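Local coordinates for putative peptide ABC-transport system periplasmic peptide-binding protein (Campylobacter jejuni, PDB 4OEU) that is a periplasmic solute-binding protein that holds nickel(II) together with a free histidine and probably hands its cargo to an ABC transporter, at residues E24-V29 with L478-V483; F104-S109 with K124-F129. All blocks are in the same frame, centred on the assembly; numbering follows the deposited sequence.

In the fold
Contact 1 is the metal site. It joins the loop 24-29, near the start of the chain, to the loop 478-483, near its end, and supplies three histidines to a nickel ion that also carries a free histidine. Its centre is about 6 Å from the centre of the chain. Contact 2, between 104-109 and 124-129, lies about 21 Å from that centre, at the base of a beta hairpin. Along the chain, contact 2 is nested inside the long loop that contact 1 closes. The two do not touch: their centres are about 24 Å apart and their nearest atoms about 10 Å. Contact 2 therefore takes no direct part in holding the nickel.

Contact 1. Residues E24-V29 with L478-V483; sequences EDHDAV and LGHHGV. With NI (nickel (II) ion), chain C; HIS (histidine), chain D.
The imidazole of His26 meets those of His480 and His481 obliquely, its plane turned 79° from that of His480. The three rings meet because their NE2 atoms bind one nickel ion: His26 NE2 at 2.0 Å, His480 NE2 at 2.1 Å and His481 NE2 at 2.2 Å. The free histidine completes a six-coordinate, octahedral shell. Its O stands opposite His26 NE2, its ND1 opposite His480 NE2 and its N opposite His481 NE2. The protein fills one triangular face of the octahedron and the ligand the other. His480 and His481 are consecutive and use different first torsions: CG is anti to the backbone N in His480 (178°) and anti to the carbonyl carbon in His481 (-66°). Together with the backbone turn, this brings both NE2 atoms to the metal.

Each ring is held from behind. His26 ND1 donates to Glu24 O at 2.7 Å, nearly straight and in the ring plane. His480 ND1 is hydrogen-bonded to Asp240, between strands 231-236 and 241-246, and His481 ND1 to Glu12, after strand 6-11; these carboxylates probably make the imidazoles better donors to the metal. Val483 CG2 packs on Asp25 O at 3.5 Å. Water 1 bridges the loops, donating to Asp25 O and His480 O. Asp27 turns away and caps Ile30 N, ahead of helix 30-33. Arg344 of helix 342-357 and Gly383 of strand 379-384 hold the bound histidine.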
loop_
_atom_site.group_PDB
_atom_site.type_symbol
_atom_site.label_atom_id
_atom_site.label_comp_id
_atom_site.label_asym_id
_atom_site.label_seq_id
_atom_site.Cartn_x
_atom_site.Cartn_y
_atom_site.Cartn_z
ATOM N N GLU A 24 4.700 -5.544 2.823
ATOM C CA GLU A 24 3.412 -5.473 2.162
ATOM C C GLU A 24 2.943 -4.033 2.080
ATOM O O GLU A 24 1.741 -3.770 2.042
ATOM C CB GLU A 24 2.403 -6.320 2.922
ATOM C CG GLU A 24 2.695 -7.806 2.873
ATOM C CD GLU A 24 1.814 -8.592 3.820
ATOM O OE1 GLU A 24 1.274 -7.990 4.769
ATOM O OE2 GLU A 24 1.661 -9.813 3.622
ATOM N N ASP A 25 3.899 -3.104 2.074
ATOM C CA ASP A 25 3.600 -1.675 2.032
ATOM C C ASP A 25 2.606 -1.246 3.117
ATOM O O ASP A 25 1.819 -0.321 2.917
ATOM C CB ASP A 25 3.062 -1.278 0.658
ATOM C CG ASP A 25 4.102 -1.418 -0.440
ATOM O OD1 ASP A 25 5.309 -1.307 -0.137
ATOM O OD2 ASP A 25 3.708 -1.620 -1.608
ATOM N N HIS A 26 2.640 -1.924 4.258
ATOM C CA HIS A 26 1.733 -1.605 5.354
ATOM C C HIS A 26 2.491 -1.323 6.642
ATOM O O HIS A 26 1.979 -1.586 7.722
ATOM C CB HIS A 26 0.746 -2.748 5.595
ATOM C CG HIS A 26 -0.477 -2.694 4.731
ATOM N ND1 HIS A 26 -0.467 -3.048 3.399
ATOM C CD2 HIS A 26 -1.754 -2.343 5.018
ATOM C CE1 HIS A 26 -1.685 -2.911 2.900
ATOM N NE2 HIS A 26 -2.483 -2.481 3.862
ATOM N N ASP A 27 3.723 -0.842 6.540
ATOM C CA ASP A 27 4.525 -0.633 7.744
ATOM C C ASP A 27 5.506 0.522 7.595
ATOM O O ASP A 27 5.743 1.009 6.493
ATOM C CB ASP A 27 5.290 -1.903 8.094
ATOM C CG ASP A 27 6.475 -2.116 7.182
ATOM O OD1 ASP A 27 6.317 -2.843 6.179
ATOM O OD2 ASP A 27 7.546 -1.519 7.443
ATOM N N ALA A 28 6.101 0.918 8.713
ATOM C CA ALA A 28 7.024 2.039 8.729
ATOM C C ALA A 28 8.404 1.612 9.219
ATOM O O ALA A 28 9.350 2.383 9.135
ATOM C CB ALA A 28 6.478 3.161 9.605
ATOM N N VAL A 29 8.510 0.392 9.745
ATOM C CA VAL A 29 9.743 -0.063 10.387
ATOM C C VAL A 29 10.783 -0.664 9.433
ATOM O O VAL A 29 11.981 -0.648 9.738
ATOM C CB VAL A 29 9.435 -1.101 11.492
ATOM C CG1 VAL A 29 8.664 -0.440 12.632
ATOM C CG2 VAL A 29 8.638 -2.278 10.928
ATOM N N LEU A 478 2.261 10.334 -0.596
ATOM C CA LEU A 478 2.216 9.181 0.293
ATOM C C LEU A 478 1.593 7.980 -0.403
ATOM O O LEU A 478 0.949 8.121 -1.444
ATOM C CB LEU A 478 1.433 9.518 1.569
ATOM C CG LEU A 478 1.945 10.694 2.409
ATOM C CD1 LEU A 478 1.155 10.841 3.704
ATOM C CD2 LEU A 478 3.422 10.524 2.711
ATOM N N GLY A 479 1.818 6.795 0.160
ATOM C CA GLY A 479 1.180 5.585 -0.316
ATOM C C GLY A 479 -0.014 5.199 0.544
ATOM O O GLY A 479 -0.501 5.993 1.358
ATOM N N HIS A 480 -0.467 3.962 0.365
ATOM C CA HIS A 480 -1.596 3.391 1.090
ATOM C C HIS A 480 -1.397 3.470 2.614
ATOM O O HIS A 480 -0.309 3.178 3.117
ATOM C CB HIS A 480 -1.788 1.942 0.611
ATOM C CG HIS A 480 -2.879 1.199 1.307
ATOM N ND1 HIS A 480 -4.144 1.715 1.478
ATOM C CD2 HIS A 480 -2.909 -0.050 1.830
ATOM C CE1 HIS A 480 -4.897 0.834 2.112
ATOM N NE2 HIS A 480 -4.176 -0.253 2.325
ATOM N N HIS A 481 -2.446 3.892 3.327
ATOM C CA HIS A 481 -2.419 4.146 4.783
ATOM C C HIS A 481 -1.494 5.301 5.170
ATOM O O HIS A 481 -1.223 5.513 6.352
ATOM C CB HIS A 481 -1.987 2.905 5.581
ATOM C CG HIS A 481 -2.952 1.765 5.522
ATOM N ND1 HIS A 481 -4.173 1.778 6.165
ATOM C CD2 HIS A 481 -2.859 0.560 4.913
ATOM C CE1 HIS A 481 -4.794 0.631 5.947
ATOM N NE2 HIS A 481 -4.019 -0.124 5.187
ATOM N N GLY A 482 -1.001 6.043 4.189
ATOM C CA GLY A 482 -0.089 7.127 4.497
ATOM C C GLY A 482 1.343 6.651 4.684
ATOM O O GLY A 482 2.212 7.426 5.083
ATOM N N VAL A 483 1.592 5.378 4.390
ATOM C CA VAL A 483 2.945 4.838 4.449
ATOM C C VAL A 483 3.891 5.688 3.607
ATOM O O VAL A 483 3.595 6.018 2.451
ATOM C CB VAL A 483 2.999 3.374 3.959
ATOM C CG1 VAL A 483 4.439 2.931 3.733
ATOM C CG2 VAL A 483 2.304 2.452 4.956
HETATM NI NI NI C . -4.380 -1.754 3.744
HETATM N N HIS D . -4.793 -2.873 2.220
HETATM C CA HIS D . -6.176 -3.322 2.357
HETATM C C HIS D . -7.046 -2.213 2.927
HETATM O O HIS D . -6.516 -1.235 3.444
HETATM C CB HIS D . -6.253 -4.546 3.270
HETATM C CG HIS D . -5.889 -4.263 4.693
HETATM N ND1 HIS D . -4.940 -3.315 5.048
HETATM C CD2 HIS D . -6.331 -4.789 5.860
HETATM C CE1 HIS D . -4.819 -3.284 6.358
HETATM N NE2 HIS D . -5.657 -4.167 6.880
HETATM O OXT HIS D . -8.279 -2.286 2.936
HETATM O O HOH W 1 1.294 1.779 1.138
#

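Contact 2. Residues F104-S109 with K124-F129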
loop_
_atom_site.group_PDB
_atom_site.type_symbol
_atom_site.label_atom_id
_atom_site.label_comp_id
_atom_site.label_asym_id
_atom_site.label_seq_id
_atom_site.Cartn_x
_atom_site.Cartn_y
_atom_site.Cartn_z
ATOM N N PHE A 104 10.278 -9.892 -8.583
ATOM C CA PHE A 104 11.576 -10.483 -8.868
ATOM C C PHE A 104 11.495 -11.768 -9.689
ATOM O O PHE A 104 12.529 -12.377 -9.995
ATOM C CB PHE A 104 12.318 -10.743 -7.557
ATOM C CG PHE A 104 12.702 -9.490 -6.827
ATOM C CD1 PHE A 104 13.948 -8.909 -7.031
ATOM C CD2 PHE A 104 11.824 -8.886 -5.946
ATOM C CE1 PHE A 104 14.309 -7.746 -6.367
ATOM C CE2 PHE A 104 12.172 -7.725 -5.281
ATOM C CZ PHE A 104 13.410 -7.151 -5.490
ATOM N N GLU A 105 10.288 -12.138 -10.107
ATOM C CA GLU A 105 10.085 -13.422 -10.778
ATOM C C GLU A 105 10.732 -13.511 -12.161
ATOM O O GLU A 105 11.101 -14.597 -12.602
ATOM C CB GLU A 105 8.587 -13.731 -10.893
ATOM C CG GLU A 105 7.789 -12.697 -11.675
ATOM C CD GLU A 105 6.385 -13.175 -12.020
ATOM O OE1 GLU A 105 5.972 -14.258 -11.546
ATOM O OE2 GLU A 105 5.693 -12.461 -12.771
ATOM N N ASP A 106 10.895 -12.375 -12.831
ATOM C CA ASP A 106 11.419 -12.369 -14.195
ATOM C C ASP A 106 12.951 -12.400 -14.250
ATOM O O ASP A 106 13.543 -12.273 -15.324
ATOM C CB ASP A 106 10.882 -11.145 -14.953
ATOM C CG ASP A 106 9.397 -11.264 -15.275
ATOM O OD1 ASP A 106 8.944 -12.391 -15.575
ATOM O OD2 ASP A 106 8.677 -10.239 -15.204
ATOM N N ILE A 107 13.589 -12.595 -13.100
ATOM C CA ILE A 107 15.051 -12.575 -13.008
ATOM C C ILE A 107 15.667 -13.910 -13.393
ATOM O O ILE A 107 15.270 -14.955 -12.878
ATOM C CB ILE A 107 15.530 -12.197 -11.587
ATOM C CG1 ILE A 107 15.225 -10.731 -11.299
ATOM C CG2 ILE A 107 17.030 -12.433 -11.429
ATOM C CD1 ILE A 107 15.300 -10.382 -9.844
ATOM N N LYS A 108 16.603 -13.870 -14.338
ATOM C CA LYS A 108 17.325 -15.060 -14.776
ATOM C C LYS A 108 18.491 -15.437 -13.862
ATOM O O LYS A 108 18.594 -16.584 -13.415
ATOM C CB LYS A 108 17.854 -14.856 -16.197
ATOM C CG LYS A 108 18.543 -16.074 -16.790
ATOM C CD LYS A 108 18.853 -15.853 -18.259
ATOM C CE LYS A 108 19.423 -17.104 -18.904
ATOM N NZ LYS A 108 19.534 -16.937 -20.381
ATOM N N SER A 109 19.369 -14.474 -13.587
ATOM C CA SER A 109 20.565 -14.740 -12.795
ATOM C C SER A 109 21.109 -13.479 -12.129
ATOM O O SER A 109 20.877 -12.357 -12.603
ATOM C CB SER A 109 21.661 -15.368 -13.668
ATOM O OG SER A 109 22.026 -14.507 -14.733
ATOM N N LYS A 124 12.766 -11.374 -19.185
ATOM C CA LYS A 124 11.930 -10.432 -19.915
ATOM C C LYS A 124 12.131 -9.061 -19.286
ATOM O O LYS A 124 12.501 -8.975 -18.114
ATOM C CB LYS A 124 10.457 -10.852 -19.843
ATOM C CG LYS A 124 10.132 -12.156 -20.549
ATOM C CD LYS A 124 8.733 -12.629 -20.172
ATOM C CE LYS A 124 8.545 -14.117 -20.450
ATOM N NZ LYS A 124 7.254 -14.625 -19.891
ATOM N N PRO A 125 11.851 -7.987 -20.039
ATOM C CA PRO A 125 11.994 -6.648 -19.456
ATOM C C PRO A 125 11.081 -6.442 -18.245
ATOM O O PRO A 125 9.968 -6.956 -18.234
ATOM C CB PRO A 125 11.589 -5.716 -20.604
ATOM C CG PRO A 125 11.741 -6.530 -21.848
ATOM C CD PRO A 125 11.455 -7.945 -21.457
ATOM N N TYR A 126 11.564 -5.720 -17.238
ATOM C CA TYR A 126 10.742 -5.335 -16.096
ATOM C C TYR A 126 11.169 -3.945 -15.625
ATOM O O TYR A 126 11.980 -3.826 -14.707
ATOM C CB TYR A 126 10.871 -6.361 -14.968
ATOM C CG TYR A 126 9.975 -6.082 -13.780
ATOM C CD1 TYR A 126 8.595 -6.116 -13.907
ATOM C CD2 TYR A 126 10.511 -5.794 -12.532
ATOM C CE1 TYR A 126 7.767 -5.863 -12.826
ATOM C CE2 TYR A 126 9.691 -5.541 -11.441
ATOM C CZ TYR A 126 8.321 -5.576 -11.595
ATOM O OH TYR A 126 7.498 -5.324 -10.519
ATOM N N PRO A 127 10.631 -2.890 -16.269
ATOM C CA PRO A 127 11.036 -1.494 -16.026
ATOM C C PRO A 127 10.786 -1.002 -14.593
ATOM O O PRO A 127 11.305 0.052 -14.214
ATOM C CB PRO A 127 10.178 -0.694 -17.026
ATOM C CG PRO A 127 9.023 -1.592 -17.361
ATOM C CD PRO A 127 9.584 -2.990 -17.303
ATOM N N ALA A 128 10.021 -1.747 -13.804
ATOM C CA ALA A 128 9.806 -1.369 -12.409
ATOM C C ALA A 128 10.930 -1.893 -11.520
ATOM O O ALA A 128 10.912 -1.693 -10.305
ATOM C CB ALA A 128 8.459 -1.890 -11.917
ATOM N N PHE A 129 11.909 -2.553 -12.132
ATOM C CA PHE A 129 12.949 -3.246 -11.369
ATOM C C PHE A 129 13.695 -2.310 -10.410
ATOM O O PHE A 129 13.898 -2.648 -9.246
ATOM C CB PHE A 129 13.948 -3.914 -12.319
ATOM C CG PHE A 129 14.814 -4.946 -11.661
ATOM C CD1 PHE A 129 14.348 -5.670 -10.576
ATOM C CD2 PHE A 129 16.097 -5.192 -12.126
ATOM C CE1 PHE A 129 15.140 -6.627 -9.969
ATOM C CE2 PHE A 129 16.896 -6.142 -11.522
ATOM C CZ PHE A 129 16.417 -6.861 -10.441
#
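The two backbones run in broadly opposing directions, at a slant, without a mutual hydrogen bond, the CA atoms of Asp106 and Lys124 lying 6.1 Å apart and those of Phe104 and Phe129 7.8 Å. Each segment contains a type I turn, from Phe104 to Ile107 and from Tyr126 to Phe129. The apolar part of the contact centres on Phe129. Its first torsion, -164°, sets CG anti to the backbone N and sends the ring across to the other segment. There Phe129 CE1 meets Phe104 CE1 at 3.9 Å, with Phe104 at the edge of the Phe129 ring; the side chains cross at about a right angle. Ile107 CD1 reaches the same ring obliquely, 3.7 Å from Phe129 CZ.

Segment 104-109 runs into the first strand of the antiparallel hairpin 107-112/117-122, and segment 124-129 leaves its second. Strand 107-112 lies at the edge of a five-stranded sheet. Lys108 and Ser109 both face Thr121, a classic beta bulge. Phe104 also meets Phe91 of helix 81-92, and Phe129 lies edge-to-face with Tyr63 of strand 62-67.

Asp106 OD2 comes within 4.3 Å of Tyr126 CD1 and is hydrogen-bonded to Asn430 ND2. That nitrogen also binds Pro125 O, so Asn430 bridges both segments. Tyr126 has Ala128 CB over one face, and its OH is hydrogen-bonded to Asp391. Lys124 NZ stays 5.1 Å from Asp106 OD1, without contact.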